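Catechol 1,2 dioxygenase (Acinetobacter radioresistens, PDB 2XSU) probably catalyses the iron(III)-dependent intradiol cleavage of catechol by O2 to cis,cis-muconate, the first step of the catechol branch of the beta-ketoadipate pathway. Local coordinates at residues L137-V143 / G189-T195. The protein carries 1 engineered substitution. Numbering follows the deposited sequence.
Sequences LIIEGTV and GKYVALT
Two extended strands, 137-143 and 190-195, run antiparallel (171°), their axes 4.7 Å apart. L137, apolar and buried, pairs with T195 (L137 N to T195 O 2.9 Å; T195 N to L137 O 2.7 Å). Branched I138, non-hydrogen-bonded with L194, sets CG1 3.8 Å from L194 CD1. I139 pairs with A193 (I139 N to A193 O 2.9 Å; A193 N to I139 O 2.8 Å), sharing a buried face with Y191. E140 (chi1 p), non-hydrogen-bonded with V192, salt-bridges K190 (OE2 to NZ 3.4 Å), while OE1 is hydrogen-bonded to H286. G141 pairs with Y191 (G141 N to Y191 O 3.2 Å; Y191 N to G141 O 3.0 Å); the Y191 ring (chi1 p) covers G141 N, and a CB would fall 2.8 Å from Y191 CE2. Y191 OH is hydrogen-bonded to F289 O. Beta-branched T142 faces K190, non-hydrogen-bonded. V143 N meets the O of G189 (2.8 Å), whose phi of 75° suits glycine. Strand 136-145, antiparallel to 190-196 and parallel to 284-293, belongs to the mixed beta framework of the intradiol dioxygenase catalytic domain.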
loop_
_atom_site.group_PDB
_atom_site.type_symbol
_atom_site.label_atom_id
_atom_site.label_comp_id
_atom_site.label_asym_id
_atom_site.label_seq_id
_atom_site.Cartn_x
_atom_site.Cartn_y
_atom_site.Cartn_z
ATOM N N LEU A 137 -9.295 9.833 -36.734
ATOM C CA LEU A 137 -10.526 9.149 -36.321
ATOM C C LEU A 137 -11.600 10.180 -36.023
ATOM O O LEU A 137 -11.342 11.131 -35.286
ATOM C CB LEU A 137 -10.272 8.326 -35.039
ATOM C CG LEU A 137 -11.503 7.749 -34.340
ATOM C CD1 LEU A 137 -12.237 6.720 -35.203
ATOM C CD2 LEU A 137 -11.058 7.103 -33.017
ATOM N N ILE A 138 -12.786 9.984 -36.595
ATOM C CA ILE A 138 -13.986 10.706 -36.169
ATOM C C ILE A 138 -14.860 9.753 -35.362
ATOM O O ILE A 138 -15.167 8.614 -35.815
ATOM C CB ILE A 138 -14.785 11.233 -37.374
ATOM C CG1 ILE A 138 -13.991 12.372 -38.028
ATOM C CG2 ILE A 138 -16.206 11.657 -36.924
ATOM C CD1 ILE A 138 -14.555 12.911 -39.357
ATOM N N ILE A 139 -15.243 10.201 -34.167
ATOM C CA ILE A 139 -16.194 9.484 -33.333
ATOM C C ILE A 139 -17.445 10.302 -33.270
ATOM O O ILE A 139 -17.383 11.520 -33.024
ATOM C CB ILE A 139 -15.709 9.344 -31.859
ATOM C CG1 ILE A 139 -14.292 8.782 -31.825
ATOM C CG2 ILE A 139 -16.676 8.506 -31.056
ATOM C CD1 ILE A 139 -13.648 8.863 -30.428
ATOM N N GLU A 140 -18.593 9.676 -33.484
ATOM C CA GLU A 140 -19.851 10.389 -33.269
ATOM C C GLU A 140 -20.962 9.525 -32.740
ATOM O O GLU A 140 -20.912 8.288 -32.850
ATOM C CB GLU A 140 -20.295 11.204 -34.474
ATOM C CG GLU A 140 -20.754 10.448 -35.661
ATOM C CD GLU A 140 -20.844 11.366 -36.908
ATOM O OE1 GLU A 140 -20.703 10.867 -38.018
ATOM O OE2 GLU A 140 -21.042 12.589 -36.780
ATOM N N GLY A 141 -21.913 10.178 -32.086
ATOM C CA GLY A 141 -23.016 9.463 -31.483
ATOM C C GLY A 141 -24.120 10.389 -31.045
ATOM O O GLY A 141 -23.944 11.606 -31.008
ATOM N N THR A 142 -25.251 9.773 -30.712
ATOM C CA THR A 142 -26.391 10.454 -30.137
ATOM C C THR A 142 -26.570 9.944 -28.716
ATOM O O THR A 142 -26.436 8.733 -28.464
ATOM C CB THR A 142 -27.646 10.151 -30.983
ATOM O OG1 THR A 142 -27.404 10.521 -32.353
ATOM C CG2 THR A 142 -28.885 10.921 -30.449
ATOM N N VAL A 143 -26.894 10.847 -27.791
ATOM C CA VAL A 143 -27.187 10.467 -26.413
ATOM C C VAL A 143 -28.705 10.522 -26.236
ATOM O O VAL A 143 -29.331 11.550 -26.509
ATOM C CB VAL A 143 -26.475 11.376 -25.388
ATOM C CG1 VAL A 143 -26.804 10.954 -23.932
ATOM C CG2 VAL A 143 -24.939 11.356 -25.634
ATOM N N GLY A 189 -29.063 16.029 -29.793
ATOM C CA GLY A 189 -28.500 15.010 -28.885
ATOM C C GLY A 189 -27.169 14.486 -29.371
ATOM O O GLY A 189 -26.699 13.455 -28.886
ATOM N N LYS A 190 -26.553 15.185 -30.321
ATOM C CA LYS A 190 -25.337 14.694 -30.979
ATOM C C LYS A 190 -24.048 15.239 -30.398
ATOM O O LYS A 190 -23.976 16.393 -29.954
ATOM C CB LYS A 190 -25.367 15.027 -32.477
ATOM C CG LYS A 190 -26.342 14.207 -33.338
ATOM C CD LYS A 190 -25.795 12.784 -33.703
ATOM C CE LYS A 190 -24.316 12.741 -34.176
ATOM N NZ LYS A 190 -24.073 13.428 -35.492
ATOM N N TYR A 191 -23.011 14.383 -30.363
ATOM C CA TYR A 191 -21.636 14.806 -30.188
ATOM C C TYR A 191 -20.770 14.302 -31.357
ATOM O O TYR A 191 -21.030 13.247 -31.936
ATOM C CB TYR A 191 -21.061 14.343 -28.822
ATOM C CG TYR A 191 -20.706 12.858 -28.812
ATOM C CD1 TYR A 191 -19.385 12.455 -29.048
ATOM C CD2 TYR A 191 -21.680 11.891 -28.604
ATOM C CE1 TYR A 191 -19.040 11.061 -29.096
ATOM C CE2 TYR A 191 -21.358 10.504 -28.619
ATOM C CZ TYR A 191 -20.039 10.121 -28.859
ATOM O OH TYR A 191 -19.717 8.781 -28.896
ATOM N N VAL A 192 -19.728 15.057 -31.679
ATOM C CA VAL A 192 -18.739 14.650 -32.668
ATOM C C VAL A 192 -17.365 15.002 -32.125
ATOM O O VAL A 192 -17.105 16.144 -31.713
ATOM C CB VAL A 192 -18.932 15.402 -34.030
ATOM C CG1 VAL A 192 -17.863 14.996 -35.050
ATOM C CG2 VAL A 192 -20.325 15.188 -34.578
ATOM N N ALA A 193 -16.487 14.000 -32.109
ATOM C CA ALA A 193 -15.104 14.207 -31.798
ATOM C C ALA A 193 -14.218 13.904 -33.005
ATOM O O ALA A 193 -14.262 12.815 -33.574
ATOM C CB ALA A 193 -14.680 13.332 -30.601
ATOM N N LEU A 194 -13.392 14.873 -33.365
ATOM C CA LEU A 194 -12.329 14.681 -34.363
ATOM C C LEU A 194 -11.013 14.445 -33.624
ATOM O O LEU A 194 -10.540 15.273 -32.836
ATOM C CB LEU A 194 -12.247 15.903 -35.317
ATOM C CG LEU A 194 -11.062 15.922 -36.307
ATOM C CD1 LEU A 194 -11.066 14.724 -37.264
ATOM C CD2 LEU A 194 -11.048 17.266 -37.088
ATOM N N THR A 195 -10.420 13.271 -33.844
ATOM C CA THR A 195 -9.259 12.879 -33.044
ATOM C C THR A 195 -8.317 11.972 -33.847
ATOM O O THR A 195 -8.295 12.045 -35.094
ATOM C CB THR A 195 -9.744 12.235 -31.695
ATOM O OG1 THR A 195 -8.649 12.083 -30.802
ATOM C CG2 THR A 195 -10.481 10.908 -31.906
#